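NAD(P)-dependent oxidoreductase (Pseudomonas putida, PDB 7A3W) binds NADPH and, as an imine reductase, probably uses it to reduce imines, serving as a biocatalyst for conjugate reduction and reductive amination. Local coordinates at residues 9-14 / 30-35; 65-70 / 93-98. One frame throughout, in Å; residues are numbered along the deposited sequence.

Interaction 1 of 2, residues 9-14 / 30-35; sequences PSVSVL and AGYGVT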
ATOM      1  N   PRO B   9     -13.770  -4.967  36.182  1.00 27.22           N
ATOM      2  CA  PRO B   9     -15.210  -4.777  36.014  1.00 26.16           C
ATOM      3  C   PRO B   9     -15.780  -5.618  34.863  1.00 26.15           C
ATOM      4  O   PRO B   9     -15.027  -6.227  34.132  1.00 26.78           O
ATOM      5  CB  PRO B   9     -15.299  -3.290  35.681  1.00 26.39           C
ATOM      6  CG  PRO B   9     -14.024  -3.053  34.893  1.00 27.14           C
ATOM      7  CD  PRO B   9     -12.974  -3.864  35.631  1.00 27.88           C
ATOM      8  N   SER B  10     -17.101  -5.668  34.763  1.00 27.48           N
ATOM      9  CA  SER B  10     -17.804  -6.476  33.735  1.00 26.55           C
ATOM     10  C   SER B  10     -17.772  -5.727  32.405  1.00 23.40           C
ATOM     11  O   SER B  10     -17.889  -4.478  32.409  1.00 21.48           O
ATOM     12  CB  SER B  10     -19.213  -6.821  34.138  1.00 28.74           C
ATOM     13  OG  SER B  10     -19.868  -7.553  33.088  1.00 31.77           O
ATOM     14  N   VAL B  11     -17.608  -6.474  31.310  1.00 20.94           N
ATOM     15  CA  VAL B  11     -17.739  -5.932  29.935  1.00 18.65           C
ATOM     16  C   VAL B  11     -18.736  -6.812  29.199  1.00 17.05           C
ATOM     17  O   VAL B  11     -18.693  -7.994  29.415  1.00 19.08           O
ATOM     18  CB  VAL B  11     -16.391  -5.896  29.218  1.00 18.00           C
ATOM     19  CG1 VAL B  11     -16.532  -5.249  27.856  1.00 19.00           C
ATOM     20  CG2 VAL B  11     -15.354  -5.177  30.067  1.00 21.29           C
ATOM     21  N   SER B  12     -19.558  -6.226  28.342  1.00 16.12           N
ATOM     22  CA  SER B  12     -20.476  -6.983  27.463  1.00 17.04           C
ATOM     23  C   SER B  12     -19.987  -6.845  26.013  1.00 17.82           C
ATOM     24  O   SER B  12     -19.452  -5.785  25.655  1.00 17.49           O
ATOM     25  CB  SER B  12     -21.901  -6.543  27.631  1.00 17.23           C
ATOM     26  OG  SER B  12     -22.394  -6.820  28.944  1.00 16.69           O
ATOM     27  N   VAL B  13     -20.072  -7.930  25.253  1.00 17.40           N
ATOM     28  CA  VAL B  13     -19.737  -7.978  23.805  1.00 16.00           C
ATOM     29  C   VAL B  13     -20.980  -8.506  23.104  1.00 15.80           C
ATOM     30  O   VAL B  13     -21.456  -9.583  23.477  1.00 17.01           O
ATOM     31  CB  VAL B  13     -18.490  -8.842  23.533  1.00 16.22           C
ATOM     32  CG1 VAL B  13     -18.217  -9.008  22.041  1.00 17.30           C
ATOM     33  CG2 VAL B  13     -17.257  -8.295  24.272  1.00 17.05           C
ATOM     34  N   LEU B  14     -21.498  -7.742  22.154  1.00 15.74           N
ATOM     35  CA  LEU B  14     -22.678  -8.126  21.345  1.00 16.75           C
ATOM     36  C   LEU B  14     -22.181  -8.331  19.913  1.00 16.17           C
ATOM     37  O   LEU B  14     -21.677  -7.397  19.314  1.00 15.61           O
ATOM     38  CB  LEU B  14     -23.737  -7.026  21.414  1.00 18.48           C
ATOM     39  CG  LEU B  14     -24.547  -6.937  22.704  1.00 18.94           C
ATOM     40  CD1 LEU B  14     -23.693  -6.477  23.872  1.00 19.32           C
ATOM     41  CD2 LEU B  14     -25.730  -5.993  22.509  1.00 21.00           C
ATOM     42  N   ALA B  30      -7.741 -11.706  30.032  1.00 25.62           N
ATOM     43  CA  ALA B  30      -7.151 -10.597  30.822  1.00 27.66           C
ATOM     44  C   ALA B  30      -7.824 -10.492  32.207  1.00 27.68           C
ATOM     45  O   ALA B  30      -7.424  -9.601  32.981  1.00 24.47           O
ATOM     46  CB  ALA B  30      -7.258  -9.302  30.052  1.00 26.93           C
ATOM     47  N   GLY B  31      -8.819 -11.336  32.496  1.00 26.51           N
ATOM     48  CA  GLY B  31      -9.415 -11.457  33.843  1.00 26.16           C
ATOM     49  C   GLY B  31     -10.665 -10.616  34.003  1.00 26.69           C
ATOM     50  O   GLY B  31     -11.081 -10.402  35.145  1.00 25.60           O
ATOM     51  N   TYR B  32     -11.254 -10.140  32.902  1.00 25.98           N
ATOM     52  CA  TYR B  32     -12.509  -9.355  32.934  1.00 25.01           C
ATOM     53  C   TYR B  32     -13.673 -10.347  32.966  1.00 23.57           C
ATOM     54  O   TYR B  32     -13.584 -11.398  32.313  1.00 26.52           O
ATOM     55  CB  TYR B  32     -12.609  -8.397  31.740  1.00 24.57           C
ATOM     56  CG  TYR B  32     -11.606  -7.271  31.795  1.00 24.07           C
ATOM     57  CD1 TYR B  32     -10.282  -7.477  31.463  1.00 23.87           C
ATOM     58  CD2 TYR B  32     -11.962  -6.021  32.277  1.00 22.71           C
ATOM     59  CE1 TYR B  32      -9.347  -6.458  31.573  1.00 24.30           C
ATOM     60  CE2 TYR B  32     -11.039  -4.992  32.384  1.00 23.55           C
ATOM     61  CZ  TYR B  32      -9.729  -5.207  32.018  1.00 24.00           C
ATOM     62  OH  TYR B  32      -8.808  -4.208  32.140  1.00 25.53           O
ATOM     63  N   GLY B  33     -14.716 -10.017  33.720  1.00 23.76           N
ATOM     64  CA  GLY B  33     -16.018 -10.682  33.609  1.00 22.95           C
ATOM     65  C   GLY B  33     -16.575 -10.329  32.248  1.00 21.86           C
ATOM     66  O   GLY B  33     -16.457  -9.142  31.855  1.00 24.22           O
ATOM     67  N   VAL B  34     -17.028 -11.301  31.478  1.00 19.75           N
ATOM     68  CA  VAL B  34     -17.580 -10.956  30.141  1.00 19.88           C
ATOM     69  C   VAL B  34     -18.961 -11.566  30.030  1.00 20.01           C
ATOM     70  O   VAL B  34     -19.061 -12.769  30.197  1.00 22.74           O
ATOM     71  CB  VAL B  34     -16.687 -11.410  28.979  1.00 19.57           C
ATOM     72  CG1 VAL B  34     -17.312 -11.017  27.648  1.00 19.77           C
ATOM     73  CG2 VAL B  34     -15.292 -10.853  29.094  1.00 21.56           C
ATOM     74  N   THR B  35     -19.936 -10.746  29.655  1.00 18.72           N
ATOM     75  CA  THR B  35     -21.271 -11.199  29.235  1.00 19.12           C
ATOM     76  C   THR B  35     -21.337 -11.055  27.726  1.00 17.83           C
ATOM     77  O   THR B  35     -21.052  -9.955  27.227  1.00 19.19           O
ATOM     78  CB  THR B  35     -22.380 -10.424  29.949  1.00 19.70           C
ATOM     79  OG1 THR B  35     -22.307 -10.741  31.340  1.00 20.03           O
ATOM     80  CG2 THR B  35     -23.752 -10.753  29.402  1.00 19.94           C
TER
HETATM   81  O   HOH W   1     -20.378 -10.402  33.020  1.00 35.96           O
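S12 and T35 set their hydroxyls alike, each oxygen anti to the carbonyl carbon and beside the backbone N (chi1 -64° and -65°); these torsions place S12 OG alongside T35 CB at 3.7 Å, and T35 OG1 bonds a water 2.6 Å away. That water also binds S10 OG, joining two hydroxyls too far apart to meet directly. Small polar side chains suit this face: S12 OG is buried but bonded to A61 O and S65 OG, and S10 OG also bonds S65 OG. Along the backbones a parallel ladder runs from V11 N to G33 O (3.0 Å), back from T35 N to V11 O, and on from V13 N to T35 O. V11 and V34 are register partners, but the valines that meet are V13 CG2 and V34 CG1 (4.3 Å), while V11 CG2 lies by Y32 CD2. At the entry G31, with positive phi, closes helix 18-29 in a Schellman motif; next, Y32 turns its ring edge to P9 O, with CD2 at 3.6 Å. This closes the first beta-alpha-beta unit of a Rossmann fold: V11, V13 and V34 pack on L27 of helix 18-29, S12 and T35 touch A64 of helix 58-64, and strand 67-70 continues the sheet beyond strand 10-14.

Interaction 2 of 2, residues 65-70 / 93-98; sequences SNLIII and GKTIVN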
ATOM      1  N   SER B  65     -23.455  -4.867  32.237  1.00 21.66           N
ATOM      2  CA  SER B  65     -22.136  -4.177  32.248  1.00 20.54           C
ATOM      3  C   SER B  65     -22.303  -2.666  32.078  1.00 20.75           C
ATOM      4  O   SER B  65     -23.310  -2.229  31.481  1.00 20.07           O
ATOM      5  CB  SER B  65     -21.226  -4.748  31.171  1.00 19.67           C
ATOM      6  OG  SER B  65     -21.184  -6.156  31.243  1.00 18.94           O
ATOM      7  N   ASN B  66     -21.287  -1.906  32.496  1.00 20.24           N
ATOM      8  CA  ASN B  66     -21.232  -0.443  32.210  1.00 21.95           C
ATOM      9  C   ASN B  66     -20.371  -0.184  30.954  1.00 20.19           C
ATOM     10  O   ASN B  66     -20.297   0.974  30.557  1.00 20.38           O
ATOM     11  CB  ASN B  66     -20.737   0.360  33.420  1.00 24.07           C
ATOM     12  CG  ASN B  66     -19.242   0.260  33.643  1.00 28.91           C
ATOM     13  OD1 ASN B  66     -18.560  -0.555  33.023  1.00 32.02           O
ATOM     14  ND2 ASN B  66     -18.708   1.118  34.502  1.00 32.28           N
ATOM     15  N   LEU B  67     -19.765  -1.210  30.339  1.00 17.92           N
ATOM     16  CA  LEU B  67     -19.059  -1.075  29.036  1.00 18.49           C
ATOM     17  C   LEU B  67     -19.596  -2.127  28.057  1.00 16.81           C
ATOM     18  O   LEU B  67     -19.464  -3.321  28.321  1.00 17.11           O
ATOM     19  CB  LEU B  67     -17.550  -1.248  29.229  1.00 17.41           C
ATOM     20  CG  LEU B  67     -16.724  -1.203  27.944  1.00 18.35           C
ATOM     21  CD1 LEU B  67     -16.934   0.103  27.208  1.00 19.02           C
ATOM     22  CD2 LEU B  67     -15.251  -1.438  28.247  1.00 20.08           C
ATOM     23  N   ILE B  68     -20.241  -1.667  26.999  1.00 17.40           N
ATOM     24  CA  ILE B  68     -20.970  -2.512  26.023  1.00 17.62           C
ATOM     25  C   ILE B  68     -20.291  -2.350  24.659  1.00 15.87           C
ATOM     26  O   ILE B  68     -20.436  -1.278  24.027  1.00 16.48           O
ATOM     27  CB  ILE B  68     -22.444  -2.102  25.930  1.00 17.90           C
ATOM     28  CG1 ILE B  68     -23.138  -1.864  27.278  1.00 19.74           C
ATOM     29  CG2 ILE B  68     -23.170  -3.106  25.043  1.00 18.49           C
ATOM     30  CD1 ILE B  68     -23.021  -2.998  28.282  1.00 19.36           C
ATOM     31  N   ILE B  69     -19.629  -3.397  24.183  1.00 16.15           N
ATOM     32  CA  ILE B  69     -18.858  -3.369  22.904  1.00 16.20           C
ATOM     33  C   ILE B  69     -19.705  -4.053  21.837  1.00 16.18           C
ATOM     34  O   ILE B  69     -20.141  -5.179  22.066  1.00 18.15           O
ATOM     35  CB  ILE B  69     -17.489  -4.036  23.072  1.00 16.90           C
ATOM     36  CG1 ILE B  69     -16.630  -3.259  24.071  1.00 19.11           C
ATOM     37  CG2 ILE B  69     -16.814  -4.195  21.722  1.00 16.32           C
ATOM     38  CD1 ILE B  69     -15.470  -4.060  24.598  1.00 21.67           C
ATOM     39  N   ILE B  70     -19.942  -3.375  20.727  1.00 15.75           N
ATOM     40  CA  ILE B  70     -20.794  -3.896  19.620  1.00 15.77           C
ATOM     41  C   ILE B  70     -19.866  -4.295  18.479  1.00 16.48           C
ATOM     42  O   ILE B  70     -19.016  -3.483  18.091  1.00 17.72           O
ATOM     43  CB  ILE B  70     -21.786  -2.838  19.138  1.00 15.96           C
ATOM     44  CG1 ILE B  70     -22.501  -2.120  20.277  1.00 16.07           C
ATOM     45  CG2 ILE B  70     -22.770  -3.465  18.139  1.00 17.24           C
ATOM     46  CD1 ILE B  70     -23.261  -3.033  21.209  1.00 16.46           C
ATOM     47  N   GLY B  93     -24.890   5.683  33.043  1.00 21.66           N
ATOM     48  CA  GLY B  93     -23.606   5.170  33.546  1.00 21.31           C
ATOM     49  C   GLY B  93     -22.974   4.164  32.591  1.00 20.99           C
ATOM     50  O   GLY B  93     -21.892   3.647  32.911  1.00 19.73           O
ATOM     51  N   LYS B  94     -23.618   3.855  31.467  1.00 19.49           N
ATOM     52  CA  LYS B  94     -23.141   2.799  30.539  1.00 17.82           C
ATOM     53  C   LYS B  94     -22.544   3.444  29.288  1.00 17.66           C
ATOM     54  O   LYS B  94     -23.161   4.383  28.727  1.00 20.83           O
ATOM     55  CB  LYS B  94     -24.264   1.851  30.122  1.00 17.72           C
ATOM     56  CG  LYS B  94     -24.960   1.081  31.227  1.00 18.17           C
ATOM     57  CD  LYS B  94     -25.999   0.117  30.671  1.00 17.87           C
ATOM     58  CE  LYS B  94     -26.802  -0.631  31.704  1.00 18.72           C
ATOM     59  NZ  LYS B  94     -25.943  -1.410  32.633  1.00 18.99           N
ATOM     60  N   THR B  95     -21.422   2.909  28.820  1.00 17.71           N
ATOM     61  CA  THR B  95     -20.730   3.367  27.598  1.00 16.75           C
ATOM     62  C   THR B  95     -20.934   2.304  26.529  1.00 17.29           C
ATOM     63  O   THR B  95     -20.536   1.154  26.740  1.00 17.33           O
ATOM     64  CB  THR B  95     -19.251   3.645  27.842  1.00 17.38           C
ATOM     65  OG1 THR B  95     -19.231   4.731  28.763  1.00 19.00           O
ATOM     66  CG2 THR B  95     -18.481   4.001  26.594  1.00 18.55           C
ATOM     67  N   ILE B  96     -21.589   2.692  25.454  1.00 16.39           N
ATOM     68  CA  ILE B  96     -21.695   1.864  24.229  1.00 16.80           C
ATOM     69  C   ILE B  96     -20.523   2.223  23.309  1.00 14.83           C
ATOM     70  O   ILE B  96     -20.390   3.385  22.964  1.00 16.30           O
ATOM     71  CB  ILE B  96     -23.046   2.124  23.550  1.00 19.94           C
ATOM     72  CG1 ILE B  96     -24.198   1.642  24.429  1.00 23.57           C
ATOM     73  CG2 ILE B  96     -23.077   1.500  22.172  1.00 21.47           C
ATOM     74  CD1 ILE B  96     -24.468   0.186  24.295  1.00 29.39           C
ATOM     75  N   VAL B  97     -19.734   1.226  22.909  1.00 15.15           N
ATOM     76  CA  VAL B  97     -18.610   1.352  21.947  1.00 16.47           C
ATOM     77  C   VAL B  97     -18.965   0.510  20.731  1.00 15.70           C
ATOM     78  O   VAL B  97     -18.964  -0.701  20.829  1.00 14.99           O
ATOM     79  CB  VAL B  97     -17.266   0.919  22.538  1.00 17.41           C
ATOM     80  CG1 VAL B  97     -16.143   1.158  21.547  1.00 17.09           C
ATOM     81  CG2 VAL B  97     -16.976   1.658  23.834  1.00 17.96           C
ATOM     82  N   ASN B  98     -19.264   1.178  19.623  1.00 15.95           N
ATOM     83  CA  ASN B  98     -19.726   0.514  18.392  1.00 16.47           C
ATOM     84  C   ASN B  98     -18.536   0.312  17.452  1.00 16.58           C
ATOM     85  O   ASN B  98     -18.121   1.292  16.794  1.00 16.19           O
ATOM     86  CB  ASN B  98     -20.818   1.386  17.803  1.00 17.64           C
ATOM     87  CG  ASN B  98     -21.454   0.783  16.584  1.00 19.41           C
ATOM     88  OD1 ASN B  98     -21.051  -0.288  16.130  1.00 19.30           O
ATOM     89  ND2 ASN B  98     -22.400   1.536  16.027  1.00 21.65           N
TER
HETATM   90  O   HOH W   2     -19.528   4.257  31.383  1.00 21.96           O
HETATM   91  O   HOH W   3     -20.429   3.622  35.033  1.00 27.01           O
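K94 runs past the S65 carbonyl with its aliphatic chain, then bends at its last torsion (chi4 -57°) to bring NZ within 3.0 Å of S65 O. The ammonium sits above the carbonyl plane, not on a lone pair, and it also bonds N63 O, with a weak bond to I62 O. It thus gathers carbonyls at the C-terminal end of helix 58-64, where a positive charge would probably be welcome. An alanine here would probably leave these carbonyls without their shared donor and S65 O without the methylenes now lining it. Beside it T95 N takes N66 O at 2.8 Å, and the parallel ladder continues through I68 N to T95 O, V97 N to I68 O and I70 N to V97 O, all close to straight. L67 and I69 instead make their backbone bonds with strand 10-14, L67 to S12 and I69 to S12 and L14. Two waters finish the open end: one donates to G93 O (2.9 Å) and also meets T95 OG1, and the other donates to G93 O and accepts from N66 ND2 (3.1 Å). Glycine suits position 93, where phi is positive. Within the sheet the side chains are mostly branched and apolar. I96 CD1 presses on I68 CB at 3.5 Å, a tight carbon pair, and I96 CG2 lies against I70 CG1, while on the opposite face L67 CD1 meets V97 CG2 at 3.7 Å. N98 is the polar exception on the I68-I70 face; its ND2 bonds Y121 OH and its OD1 the amide of S100. The chemistry is therefore graded along the strands: charge and water serve the loop end, ladder bonds run between hydrocarbon faces in the middle, and an asparagine bonded through both amide atoms closes the other end.

Both contacts are parallel strand pairs of beta-alpha-beta units in the same nucleotide-binding sheet, with strands 10-14 and 67-70 side by side within it. The hydroxyl of S65 from interaction 2 lies among the serines of interaction 1, and V11 CG1 packs on L67 O. Interaction 2 is the more buried, and its side chains are chiefly large aliphatics, with polar groups kept mostly to the strand ends. Interaction 1 is only partly buried and smaller in area; valines lie on one face, serines, a threonine and a water on the other. A lysine at a helix end distinguishes 65-70/93-98, whereas 9-14/30-35, beyond its backbone bonds, uses uncharged hydroxyls.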